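BH2092 protein (Bacillus halodurans, PDB 3NHV) is of unknown function but contains a rhodanese-like domain, so it may act as a sulfurtransferase or bind sulfur-carrying groups. Local coordinates at residues T18-L23 with K102-G107; R40-Y45 with S55-K60; K46-P51 with G116-T121; Y78-A83 with G106-W111. One frame throughout, in Å; residues are numbered along the deposited sequence.

Contact 1 of 4, residues T18-L23 with K102-G107; sequences TDIADL and KELIGG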
loop_
_atom_site.group_PDB
_atom_site.type_symbol
_atom_site.label_atom_id
_atom_site.label_comp_id
_atom_site.label_asym_id
_atom_site.label_seq_id
_atom_site.Cartn_x
_atom_site.Cartn_y
_atom_site.Cartn_z
ATOM N N THR B 18 -10.612 -4.231 -2.843
ATOM C CA THR B 18 -11.066 -3.813 -4.148
ATOM C C THR B 18 -10.327 -2.525 -4.453
ATOM O O THR B 18 -9.933 -1.800 -3.536
ATOM C CB THR B 18 -12.584 -3.567 -4.165
ATOM O OG1 THR B 18 -12.961 -3.011 -5.429
ATOM C CG2 THR B 18 -12.983 -2.611 -3.057
ATOM N N ASP B 19 -10.129 -2.242 -5.735
ATOM C CA ASP B 19 -9.409 -1.042 -6.110
ATOM C C ASP B 19 -10.287 0.007 -6.776
ATOM O O ASP B 19 -11.446 -0.251 -7.092
ATOM C CB ASP B 19 -8.204 -1.400 -7.004
ATOM C CG ASP B 19 -8.603 -1.923 -8.386
ATOM O OD1 ASP B 19 -9.813 -1.954 -8.716
ATOM O OD2 ASP B 19 -7.680 -2.294 -9.149
ATOM N N ILE B 20 -9.719 1.192 -6.972
ATOM C CA ILE B 20 -10.422 2.303 -7.589
ATOM C C ILE B 20 -11.123 1.892 -8.878
ATOM O O ILE B 20 -12.305 2.167 -9.071
ATOM C CB ILE B 20 -9.450 3.454 -7.878
ATOM C CG1 ILE B 20 -8.752 3.863 -6.581
ATOM C CG2 ILE B 20 -10.194 4.642 -8.453
ATOM C CD1 ILE B 20 -9.706 4.322 -5.500
ATOM N N ALA B 21 -10.392 1.222 -9.756
ATOM C CA ALA B 21 -10.941 0.773 -11.023
ATOM C C ALA B 21 -12.209 -0.040 -10.823
ATOM O O ALA B 21 -13.249 0.267 -11.392
ATOM C CB ALA B 21 -9.901 -0.063 -11.775
ATOM N N ASP B 22 -12.120 -1.092 -10.020
ATOM C CA ASP B 22 -13.281 -1.936 -9.791
ATOM C C ASP B 22 -14.473 -1.192 -9.194
ATOM O O ASP B 22 -15.615 -1.464 -9.558
ATOM C CB ASP B 22 -12.912 -3.120 -8.899
ATOM C CG ASP B 22 -11.884 -4.030 -9.542
ATOM O OD1 ASP B 22 -12.068 -4.396 -10.721
ATOM O OD2 ASP B 22 -10.892 -4.382 -8.863
ATOM N N LEU B 23 -14.209 -0.262 -8.279
ATOM C CA LEU B 23 -15.273 0.499 -7.646
ATOM C C LEU B 23 -15.930 1.419 -8.670
ATOM O O LEU B 23 -17.151 1.548 -8.697
ATOM C CB LEU B 23 -14.719 1.339 -6.495
ATOM C CG LEU B 23 -15.613 1.628 -5.275
ATOM C CD1 LEU B 23 -15.158 2.927 -4.632
ATOM C CD2 LEU B 23 -17.063 1.726 -5.662
ATOM N N LYS B 102 -15.015 -5.608 2.317
ATOM C CA LYS B 102 -13.750 -5.467 1.600
ATOM C C LYS B 102 -13.306 -4.017 1.798
ATOM O O LYS B 102 -14.152 -3.124 1.904
ATOM C CB LYS B 102 -13.929 -5.722 0.093
ATOM C CG LYS B 102 -14.396 -7.119 -0.287
ATOM C CD LYS B 102 -14.354 -7.333 -1.800
ATOM C CE LYS B 102 -14.530 -8.815 -2.144
ATOM N NZ LYS B 102 -13.964 -9.175 -3.481
ATOM N N GLU B 103 -11.997 -3.776 1.854
ATOM C CA GLU B 103 -11.487 -2.415 2.015
ATOM C C GLU B 103 -10.987 -1.913 0.672
ATOM O O GLU B 103 -10.473 -2.690 -0.136
ATOM C CB GLU B 103 -10.347 -2.363 3.039
ATOM C CG GLU B 103 -9.087 -3.115 2.628
ATOM C CD GLU B 103 -8.045 -3.181 3.737
ATOM O OE1 GLU B 103 -7.647 -2.110 4.255
ATOM O OE2 GLU B 103 -7.621 -4.303 4.088
ATOM N N LEU B 104 -11.147 -0.614 0.443
ATOM C CA LEU B 104 -10.726 0.020 -0.799
ATOM C C LEU B 104 -9.299 0.541 -0.682
ATOM O O LEU B 104 -9.027 1.437 0.119
ATOM C CB LEU B 104 -11.652 1.191 -1.126
ATOM C CG LEU B 104 -11.312 1.955 -2.402
ATOM C CD1 LEU B 104 -11.642 1.091 -3.611
ATOM C CD2 LEU B 104 -12.098 3.250 -2.464
ATOM N N ILE B 105 -8.393 -0.015 -1.483
ATOM C CA ILE B 105 -6.999 0.424 -1.477
ATOM C C ILE B 105 -6.890 1.720 -2.278
ATOM O O ILE B 105 -7.455 1.839 -3.369
ATOM C CB ILE B 105 -6.062 -0.626 -2.124
ATOM C CG1 ILE B 105 -6.480 -0.885 -3.568
ATOM C CG2 ILE B 105 -6.111 -1.921 -1.340
ATOM C CD1 ILE B 105 -5.461 -1.681 -4.367
ATOM N N GLY B 106 -6.164 2.689 -1.732
ATOM C CA GLY B 106 -6.005 3.959 -2.415
ATOM C C GLY B 106 -6.865 5.032 -1.774
ATOM O O GLY B 106 -6.564 6.226 -1.855
ATOM N N GLY B 107 -7.946 4.603 -1.130
ATOM C CA GLY B 107 -8.833 5.547 -0.476
ATOM C C GLY B 107 -9.376 6.579 -1.445
ATOM O O GLY B 107 -9.405 6.355 -2.657
#
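An outermost strand of the parallel rhodanese-like sheet is attached here, Thr18 of strand 17-19 pairing with Leu104 of strand 100-105. Two backbone bonds hold the pair. Thr18 N donates to Glu103 O at 3.1 Å. Ile105 N donates to Thr18 O at 3.1 Å. Leu104 CA adds a CA-H...O contact of 3.4 Å to the same Thr18 O.

The Leu104 side chain packs against both the strand and the helix that follows it. Its CG is anti to the backbone N (chi1 179°), and its methyls have different partners. CD1 reaches Thr18 O at 3.4 Å and also touches the backbone of Asp19. CD2 meets Ile20 CD1 at 4.0 Å and Leu23 CD1 at 3.8 Å, the two leucine side chains crossing at about a right angle. An alanine in place of Leu104 would probably open a gap between the strand and the first turn of helix 20-28, leaving Ile20 and Leu23 without this partner.

On the face with Asp19, Ile105 CD1 packs on Asp19 CB at 3.8 Å. Asp19 is also the N-cap of helix 20-28. Its OD1 accepts from Asp22 N at 2.8 Å, while OD2 bonds to Asn85 N of the second subunit. Backbone bonds therefore set the strand register, apolar methyls seat the helix that follows, and one carboxylate serves both the helix start and the subunit interface.

Contact 2 of 4, residues R40-Y45 with S55-K60; sequences RDAEAY and SIPGNK
Tyr45 and Ser55 meet through a CH-pi contact. Ser55 CB sits 3.4 Å from the centroid of the Tyr45 ring, only 9° off the ring normal. The CB of Tyr45 points toward the 55-60 segment, and CG is anti to the backbone N (chi1 169°). Ser55 N also approaches the ring, 3.5 Å from Tyr45 CE2. The hydroxyl of Tyr45 bonds to Ala53 O, and its ring stacks with His49. An alanine in place of Tyr45 would probably leave Ser55 CB without its aromatic cover and Ala53 O without its hydroxyl partner.

The apolar and CA-H...O contacts centre on Pro57. Its CG lies 3.8 Å from Ala42 N and 4.3 Å from Ala42 CB. Pro57 CA makes a CA-H...O contact of 3.4 Å with Arg40 O.

These contacts lie at the surface of the rhodanese-like domain. The turn leading into helix 42-47 packs against the chain that leaves the short strand 54-55. That chain stays close to the sheet, because Ile56 and Gly58 make backbone bonds with Asp38 and Val39.

At the helix start Asp41 is the N-cap; its OD2 accepts a weak, bent bond from Glu43 N at 2.6 Å. Ala44 CB lies 3.6 Å above the centre of one face of the Arg40 guanidinium. Arg40 NH1 forms a salt bridge with Asp38 and a hydrogen bond with Cys48 O, and the guanidinium makes a cation-pi contact with Trp80.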
loop_
_atom_site.group_PDB
_atom_site.type_symbol
_atom_site.label_atom_id
_atom_site.label_comp_id
_atom_site.label_asym_id
_atom_site.label_seq_id
_atom_site.Cartn_x
_atom_site.Cartn_y
_atom_site.Cartn_z
ATOM N N ARG B 40 -14.032 7.879 7.413
ATOM C CA ARG B 40 -13.337 9.035 7.970
ATOM C C ARG B 40 -14.250 9.864 8.873
ATOM O O ARG B 40 -15.383 9.479 9.169
ATOM C CB ARG B 40 -12.809 9.937 6.851
ATOM C CG ARG B 40 -12.016 9.233 5.769
ATOM C CD ARG B 40 -12.452 9.755 4.405
ATOM N NE ARG B 40 -11.856 11.034 4.026
ATOM C CZ ARG B 40 -12.511 11.984 3.364
ATOM N NH1 ARG B 40 -13.783 11.806 3.032
ATOM N NH2 ARG B 40 -11.886 13.097 2.996
ATOM N N ASP B 41 -13.740 11.012 9.305
ATOM C CA ASP B 41 -14.494 11.924 10.154
ATOM C C ASP B 41 -15.696 12.477 9.398
ATOM O O ASP B 41 -15.592 12.786 8.211
ATOM C CB ASP B 41 -13.630 13.101 10.570
ATOM C CG ASP B 41 -14.419 14.140 11.323
ATOM O OD1 ASP B 41 -14.511 14.024 12.566
ATOM O OD2 ASP B 41 -14.976 15.060 10.671
ATOM N N ALA B 42 -16.822 12.638 10.089
ATOM C CA ALA B 42 -18.043 13.161 9.467
ATOM C C ALA B 42 -17.815 14.424 8.643
ATOM O O ALA B 42 -18.277 14.526 7.506
ATOM C CB ALA B 42 -19.093 13.437 10.535
ATOM N N GLU B 43 -17.105 15.387 9.220
ATOM C CA GLU B 43 -16.839 16.650 8.542
ATOM C C GLU B 43 -16.165 16.407 7.192
ATOM O O GLU B 43 -16.553 17.002 6.183
ATOM C CB GLU B 43 -15.953 17.534 9.426
ATOM C CG GLU B 43 -16.011 19.026 9.114
ATOM C CD GLU B 43 -17.379 19.647 9.426
ATOM O OE1 GLU B 43 -17.927 19.383 10.527
ATOM O OE2 GLU B 43 -17.899 20.410 8.566
ATOM N N ALA B 44 -15.165 15.525 7.180
ATOM C CA ALA B 44 -14.435 15.198 5.955
ATOM C C ALA B 44 -15.389 14.704 4.874
ATOM O O ALA B 44 -15.297 15.109 3.716
ATOM C CB ALA B 44 -13.388 14.137 6.240
ATOM N N TYR B 45 -16.303 13.824 5.259
ATOM C CA TYR B 45 -17.272 13.278 4.323
ATOM C C TYR B 45 -18.161 14.366 3.742
ATOM O O TYR B 45 -18.321 14.454 2.527
ATOM C CB TYR B 45 -18.131 12.220 5.021
ATOM C CG TYR B 45 -19.346 11.765 4.242
ATOM C CD1 TYR B 45 -20.511 12.540 4.197
ATOM C CD2 TYR B 45 -19.344 10.547 3.566
ATOM C CE1 TYR B 45 -21.642 12.108 3.497
ATOM C CE2 TYR B 45 -20.464 10.110 2.865
ATOM C CZ TYR B 45 -21.607 10.891 2.836
ATOM O OH TYR B 45 -22.704 10.439 2.147
ATOM N N SER B 55 -22.020 7.977 5.185
ATOM C CA SER B 55 -21.056 8.332 6.214
ATOM C C SER B 55 -21.243 7.557 7.509
ATOM O O SER B 55 -22.301 7.611 8.126
ATOM C CB SER B 55 -21.134 9.824 6.524
ATOM O OG SER B 55 -20.385 10.128 7.688
ATOM N N ILE B 56 -20.206 6.837 7.918
ATOM C CA ILE B 56 -20.253 6.073 9.157
ATOM C C ILE B 56 -18.842 6.055 9.742
ATOM O O ILE B 56 -18.098 5.098 9.538
ATOM C CB ILE B 56 -20.684 4.608 8.917
ATOM C CG1 ILE B 56 -21.990 4.546 8.113
ATOM C CG2 ILE B 56 -20.825 3.894 10.254
ATOM C CD1 ILE B 56 -23.228 5.034 8.847
ATOM N N PRO B 57 -18.450 7.117 10.467
ATOM C CA PRO B 57 -17.109 7.186 11.067
ATOM C C PRO B 57 -16.702 5.882 11.755
ATOM O O PRO B 57 -17.508 5.258 12.445
ATOM C CB PRO B 57 -17.233 8.346 12.046
ATOM C CG PRO B 57 -18.171 9.273 11.323
ATOM C CD PRO B 57 -19.239 8.315 10.804
ATOM N N GLY B 58 -15.448 5.477 11.566
ATOM C CA GLY B 58 -14.959 4.240 12.159
ATOM C C GLY B 58 -15.230 4.051 13.641
ATOM O O GLY B 58 -15.694 2.993 14.065
ATOM N N ASN B 59 -14.933 5.073 14.435
ATOM C CA ASN B 59 -15.151 4.993 15.872
ATOM C C ASN B 59 -16.640 4.917 16.220
ATOM O O ASN B 59 -16.998 4.592 17.354
ATOM C CB ASN B 59 -14.501 6.195 16.565
ATOM C CG ASN B 59 -14.923 7.515 15.956
ATOM O OD1 ASN B 59 -16.108 7.862 15.952
ATOM N ND2 ASN B 59 -13.953 8.260 15.427
ATOM N N LYS B 60 -17.506 5.198 15.247
ATOM C CA LYS B 60 -18.952 5.152 15.482
ATOM C C LYS B 60 -19.637 3.946 14.836
ATOM O O LYS B 60 -20.849 3.963 14.628
ATOM C CB LYS B 60 -19.616 6.444 14.977
ATOM C CG LYS B 60 -19.176 7.710 15.711
ATOM C CD LYS B 60 -19.802 7.783 17.098
ATOM C CE LYS B 60 -19.077 8.775 18.011
ATOM N NZ LYS B 60 -17.785 8.235 18.568
#

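Contact 3 of 4, residues K46-P51 with G116-T121; sequences KECHIP and GEVEGT
His49 CG stands between its backbone N and carbonyl carbon (chi1 63°), and Glu119 CG is anti to its own carbonyl carbon (chi1 -60°), the chain running extended beyond it. The side chains of this bridged pair cross at a slant. The motif is a single antiparallel bridge, a hydrogen-bonded pair formed by these two residues. It joins the chain after helix 42-47 to the loop after helix 107-113 of the rhodanese-like domain.

His49 N donates to Glu119 O at 3.0 Å. Glu119 N returns a longer bond to His49 O at 3.3 Å. Glu119 O has a second role: it sits 3.6 Å above the centre of one face of the His49 ring. The Glu119 carboxylate plane is turned 85° from that ring, and OE1 lies 3.7 Å from His49 CE1. OE1 also reaches Pro51 CA at 3.3 Å. Glu117 O touches the same proline, 3.3 Å from Pro51 CD.

At the helix end, Thr121 N donates to Lys46 O at 3.0 Å. The bent Lys46 chain lays CD and CE beside Thr121 OG1. Gly120 passes close to the helix end; a side chain there would run into Glu47 O.

Beside the bridge, Cys48 packs on Ile108 and Arg112 of helix 107-113. Its SG lies 3.6 Å from Val118 CG1.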
loop_
_atom_site.group_PDB
_atom_site.type_symbol
_atom_site.label_atom_id
_atom_site.label_comp_id
_atom_site.label_asym_id
_atom_site.label_seq_id
_atom_site.Cartn_x
_atom_site.Cartn_y
_atom_site.Cartn_z
ATOM N N LYS B 46 -18.729 15.197 4.611
ATOM C CA LYS B 46 -19.619 16.273 4.179
ATOM C C LYS B 46 -18.939 17.234 3.197
ATOM O O LYS B 46 -19.608 17.839 2.359
ATOM C CB LYS B 46 -20.154 17.030 5.406
ATOM C CG LYS B 46 -21.444 17.838 5.176
ATOM C CD LYS B 46 -21.179 19.250 4.634
ATOM C CE LYS B 46 -20.428 20.142 5.641
ATOM N NZ LYS B 46 -21.164 20.345 6.924
ATOM N N GLU B 47 -17.615 17.358 3.289
ATOM C CA GLU B 47 -16.863 18.242 2.395
ATOM C C GLU B 47 -16.605 17.592 1.038
ATOM O O GLU B 47 -16.882 18.177 -0.013
ATOM C CB GLU B 47 -15.513 18.615 3.009
ATOM C CG GLU B 47 -15.601 19.390 4.301
ATOM C CD GLU B 47 -14.240 19.825 4.811
ATOM O OE1 GLU B 47 -13.524 20.530 4.066
ATOM O OE2 GLU B 47 -13.888 19.466 5.960
ATOM N N CYS B 48 -16.067 16.376 1.075
ATOM C CA CYS B 48 -15.736 15.634 -0.140
ATOM C C CYS B 48 -15.793 14.123 0.078
ATOM O O CYS B 48 -15.090 13.586 0.935
ATOM C CB CYS B 48 -14.332 16.030 -0.607
ATOM S SG CYS B 48 -13.722 15.109 -2.020
ATOM N N HIS B 49 -16.629 13.443 -0.700
ATOM C CA HIS B 49 -16.750 11.999 -0.578
ATOM C C HIS B 49 -17.055 11.314 -1.905
ATOM O O HIS B 49 -17.299 11.966 -2.915
ATOM C CB HIS B 49 -17.815 11.637 0.466
ATOM C CG HIS B 49 -19.200 12.090 0.117
ATOM N ND1 HIS B 49 -19.911 11.568 -0.940
ATOM C CD2 HIS B 49 -20.020 12.990 0.714
ATOM C CE1 HIS B 49 -21.112 12.123 -0.980
ATOM N NE2 HIS B 49 -21.201 12.988 0.014
ATOM N N ILE B 50 -17.037 9.987 -1.897
ATOM C CA ILE B 50 -17.296 9.221 -3.102
ATOM C C ILE B 50 -18.782 9.029 -3.361
ATOM O O ILE B 50 -19.541 8.671 -2.469
ATOM C CB ILE B 50 -16.644 7.834 -3.018
ATOM C CG1 ILE B 50 -15.137 7.982 -2.880
ATOM C CG2 ILE B 50 -16.999 7.017 -4.258
ATOM C CD1 ILE B 50 -14.435 6.681 -2.662
ATOM N N PRO B 51 -19.213 9.255 -4.604
ATOM C CA PRO B 51 -20.624 9.095 -4.952
ATOM C C PRO B 51 -21.224 7.759 -4.492
ATOM O O PRO B 51 -20.582 6.714 -4.581
ATOM C CB PRO B 51 -20.612 9.244 -6.469
ATOM C CG PRO B 51 -19.535 10.264 -6.679
ATOM C CD PRO B 51 -18.443 9.787 -5.742
ATOM N N GLY B 116 -11.645 10.865 -10.435
ATOM C CA GLY B 116 -12.972 10.440 -10.031
ATOM C C GLY B 116 -13.817 11.632 -9.632
ATOM O O GLY B 116 -13.285 12.648 -9.182
ATOM N N GLU B 117 -15.132 11.525 -9.799
ATOM C CA GLU B 117 -16.032 12.618 -9.436
ATOM C C GLU B 117 -16.220 12.679 -7.918
ATOM O O GLU B 117 -16.214 11.649 -7.243
ATOM C CB GLU B 117 -17.391 12.427 -10.120
ATOM C CG GLU B 117 -17.323 12.436 -11.638
ATOM C CD GLU B 117 -18.625 12.001 -12.306
ATOM O OE1 GLU B 117 -18.682 12.033 -13.558
ATOM O OE2 GLU B 117 -19.585 11.625 -11.590
ATOM N N VAL B 118 -16.380 13.885 -7.383
ATOM C CA VAL B 118 -16.574 14.051 -5.945
ATOM C C VAL B 118 -17.816 14.875 -5.631
ATOM O O VAL B 118 -18.142 15.819 -6.349
ATOM C CB VAL B 118 -15.374 14.749 -5.299
ATOM C CG1 VAL B 118 -14.163 13.841 -5.339
ATOM C CG2 VAL B 118 -15.085 16.043 -6.029
ATOM N N GLU B 119 -18.505 14.511 -4.552
ATOM C CA GLU B 119 -19.704 15.224 -4.127
ATOM C C GLU B 119 -19.468 15.783 -2.738
ATOM O O GLU B 119 -18.795 15.157 -1.923
ATOM C CB GLU B 119 -20.912 14.290 -4.094
ATOM C CG GLU B 119 -21.241 13.659 -5.431
ATOM C CD GLU B 119 -22.396 12.676 -5.346
ATOM O OE1 GLU B 119 -22.380 11.803 -4.451
ATOM O OE2 GLU B 119 -23.319 12.770 -6.185
ATOM N N GLY B 120 -20.018 16.964 -2.474
ATOM C CA GLY B 120 -19.850 17.577 -1.168
ATOM C C GLY B 120 -19.750 19.090 -1.200
ATOM O O GLY B 120 -20.004 19.724 -2.224
ATOM N N THR B 121 -19.368 19.663 -0.063
ATOM C CA THR B 121 -19.230 21.105 0.082
ATOM C C THR B 121 -18.106 21.686 -0.757
ATOM O O THR B 121 -18.337 22.537 -1.610
ATOM C CB THR B 121 -18.971 21.488 1.554
ATOM O OG1 THR B 121 -20.162 21.271 2.320
ATOM C CG2 THR B 121 -18.546 22.948 1.666
#

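Contact 4 of 4, residues Y78-A83 with G106-W111; sequences YCWGPA and GGIEYW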
loop_
_atom_site.group_PDB
_atom_site.type_symbol
_atom_site.label_atom_id
_atom_site.label_comp_id
_atom_site.label_asym_id
_atom_site.label_seq_id
_atom_site.Cartn_x
_atom_site.Cartn_y
_atom_site.Cartn_z
ATOM N N TYR B 78 -13.566 2.830 2.990
ATOM C CA TYR B 78 -12.463 3.605 2.448
ATOM C C TYR B 78 -12.106 4.748 3.387
ATOM O O TYR B 78 -12.983 5.359 4.002
ATOM C CB TYR B 78 -12.792 4.122 1.039
ATOM C CG TYR B 78 -13.673 5.350 0.977
ATOM C CD1 TYR B 78 -13.148 6.620 1.189
ATOM C CD2 TYR B 78 -15.028 5.241 0.677
ATOM C CE1 TYR B 78 -13.945 7.747 1.097
ATOM C CE2 TYR B 78 -15.835 6.360 0.583
ATOM C CZ TYR B 78 -15.291 7.611 0.791
ATOM O OH TYR B 78 -16.088 8.727 0.670
ATOM N N CYS B 79 -10.807 4.997 3.520
ATOM C CA CYS B 79 -10.293 6.063 4.368
ATOM C C CYS B 79 -9.629 7.074 3.442
ATOM O O CYS B 79 -9.969 7.148 2.268
ATOM C CB CYS B 79 -9.275 5.514 5.380
ATOM S SG CYS B 79 -8.406 6.822 6.328
ATOM N N TRP B 80 -8.683 7.851 3.953
ATOM C CA TRP B 80 -8.020 8.838 3.126
ATOM C C TRP B 80 -7.206 8.231 2.005
ATOM O O TRP B 80 -7.425 8.552 0.840
ATOM C CB TRP B 80 -7.120 9.737 3.967
ATOM C CG TRP B 80 -7.888 10.684 4.811
ATOM C CD1 TRP B 80 -8.340 10.470 6.082
ATOM C CD2 TRP B 80 -8.337 11.988 4.438
ATOM N NE1 TRP B 80 -9.045 11.564 6.522
ATOM C CE2 TRP B 80 -9.061 12.511 5.532
ATOM C CE3 TRP B 80 -8.207 12.766 3.281
ATOM C CZ2 TRP B 80 -9.644 13.778 5.511
ATOM C CZ3 TRP B 80 -8.789 14.032 3.258
ATOM C CH2 TRP B 80 -9.501 14.523 4.367
ATOM N N GLY B 81 -6.270 7.355 2.358
ATOM C CA GLY B 81 -5.428 6.728 1.351
ATOM C C GLY B 81 -4.508 5.627 1.862
ATOM O O GLY B 81 -4.746 5.052 2.927
ATOM N N PRO B 82 -3.430 5.324 1.118
ATOM C CA PRO B 82 -2.421 4.299 1.420
ATOM C C PRO B 82 -1.840 4.347 2.826
ATOM O O PRO B 82 -1.559 3.315 3.430
ATOM C CB PRO B 82 -1.340 4.558 0.372
ATOM C CG PRO B 82 -2.103 5.102 -0.767
ATOM C CD PRO B 82 -3.067 6.057 -0.107
ATOM N N ALA B 83 -1.651 5.557 3.333
ATOM C CA ALA B 83 -1.067 5.740 4.654
ATOM C C ALA B 83 -2.088 5.707 5.785
ATOM O O ALA B 83 -1.823 6.209 6.875
ATOM C CB ALA B 83 -0.297 7.053 4.696
ATOM N N GLY B 106 -6.164 2.689 -1.732
ATOM C CA GLY B 106 -6.005 3.959 -2.415
ATOM C C GLY B 106 -6.865 5.032 -1.774
ATOM O O GLY B 106 -6.564 6.226 -1.855
ATOM N N GLY B 107 -7.946 4.603 -1.130
ATOM C CA GLY B 107 -8.833 5.547 -0.476
ATOM C C GLY B 107 -9.376 6.579 -1.445
ATOM O O GLY B 107 -9.405 6.355 -2.657
ATOM N N ILE B 108 -9.801 7.720 -0.914
ATOM C CA ILE B 108 -10.355 8.776 -1.739
ATOM C C ILE B 108 -9.228 9.542 -2.410
ATOM O O ILE B 108 -9.426 10.208 -3.420
ATOM C CB ILE B 108 -11.218 9.743 -0.894
ATOM C CG1 ILE B 108 -11.978 10.708 -1.811
ATOM C CG2 ILE B 108 -10.342 10.506 0.091
ATOM C CD1 ILE B 108 -13.021 11.547 -1.085
ATOM N N GLU B 109 -8.037 9.440 -1.840
ATOM C CA GLU B 109 -6.901 10.116 -2.411
ATOM C C GLU B 109 -6.689 9.653 -3.851
ATOM O O GLU B 109 -6.702 10.456 -4.776
ATOM C CB GLU B 109 -5.648 9.834 -1.600
ATOM C CG GLU B 109 -4.414 10.373 -2.269
ATOM C CD GLU B 109 -3.146 9.936 -1.593
ATOM O OE1 GLU B 109 -2.073 10.125 -2.201
ATOM O OE2 GLU B 109 -3.223 9.412 -0.458
ATOM N N TYR B 110 -6.504 8.357 -4.053
ATOM C CA TYR B 110 -6.287 7.864 -5.401
ATOM C C TYR B 110 -7.552 7.831 -6.248
ATOM O O TYR B 110 -7.485 7.708 -7.470
ATOM C CB TYR B 110 -5.598 6.496 -5.354
ATOM C CG TYR B 110 -4.087 6.623 -5.306
ATOM C CD1 TYR B 110 -3.334 6.691 -6.487
ATOM C CD2 TYR B 110 -3.408 6.760 -4.087
ATOM C CE1 TYR B 110 -1.950 6.897 -6.457
ATOM C CE2 TYR B 110 -2.022 6.967 -4.050
ATOM C CZ TYR B 110 -1.307 7.036 -5.238
ATOM O OH TYR B 110 0.049 7.261 -5.211
ATOM N N TRP B 111 -8.708 7.964 -5.608
ATOM C CA TRP B 111 -9.964 7.980 -6.346
ATOM C C TRP B 111 -10.020 9.282 -7.128
ATOM O O TRP B 111 -10.413 9.311 -8.299
ATOM C CB TRP B 111 -11.151 7.896 -5.393
ATOM C CG TRP B 111 -12.431 8.207 -6.059
ATOM C CD1 TRP B 111 -12.995 9.439 -6.210
ATOM C CD2 TRP B 111 -13.282 7.285 -6.748
ATOM N NE1 TRP B 111 -14.143 9.344 -6.955
ATOM C CE2 TRP B 111 -14.345 8.036 -7.298
ATOM C CE3 TRP B 111 -13.247 5.902 -6.957
ATOM C CZ2 TRP B 111 -15.368 7.444 -8.046
ATOM C CZ3 TRP B 111 -14.265 5.311 -7.702
ATOM C CH2 TRP B 111 -15.311 6.082 -8.238
#
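Tyr78 and Ile108 meet at a slant, Ile108 CB lying 3.9 Å from Tyr78 CE1. Tyr78 CG sits between its backbone N and carbonyl carbon (chi1 80°), and from that position the ring meets Ile108. The ring's hydroxyl bonds to Ile50 N. Ile108 CG2 turns to the loop backbone instead, 3.6 Å from Trp80 O.

Pro82 crosses both Glu109 and Tyr110 at about a right angle. Its CD touches Glu109 OE2 at 3.4 Å, and its CG touches Tyr110 CE2 at 3.8 Å. The other carboxylate oxygen of Glu109 forms a salt bridge with Lys113 and a hydrogen bond with Tyr110 OH of the third subunit.

Two backbone bonds hold the loop to the helix start. Ile108 N donates to Cys79 O at 3.2 Å, and Glu109 N donates to Trp80 O at 2.9 Å. Next to these bonds the backbones come close, Gly81 CA lying 4.0 Å from Gly107 CA. A side chain on Gly107 would collide with the carbonyls of Cys79 and Trp80.

The loop leaves strand 74-78 and leads toward helix 86-96. In rhodaneses the loop at this place carries the active-site cysteine. Cys79, at its start here, is in a disulfide with Cys84, consistent with a rhodanese-like active-site loop in oxidised form.

How the contacts relate
From the N terminus, strand 17-19 and helix 20-28 wait until 102-107 to close contact 1, the longest loop. Contact 2 closes a short one inside it, tying the start of helix 42-47 to the chain after strand 54-55. Contact 3 opens at the end of the same helix, before contact 2 closes, and ends long after it, so the two cross. It also crosses contact 1, closing at the loop 116-121. Contact 4 opens after contact 2 has closed, lies within the span of contact 3, and shares Gly106 and Gly107 with contact 1. Trp111 links three contacts: it packs on Ile20 and Leu23, and NE1 bonds to Glu117 O. Arg40 joins contact 2 to contacts 3 and 4.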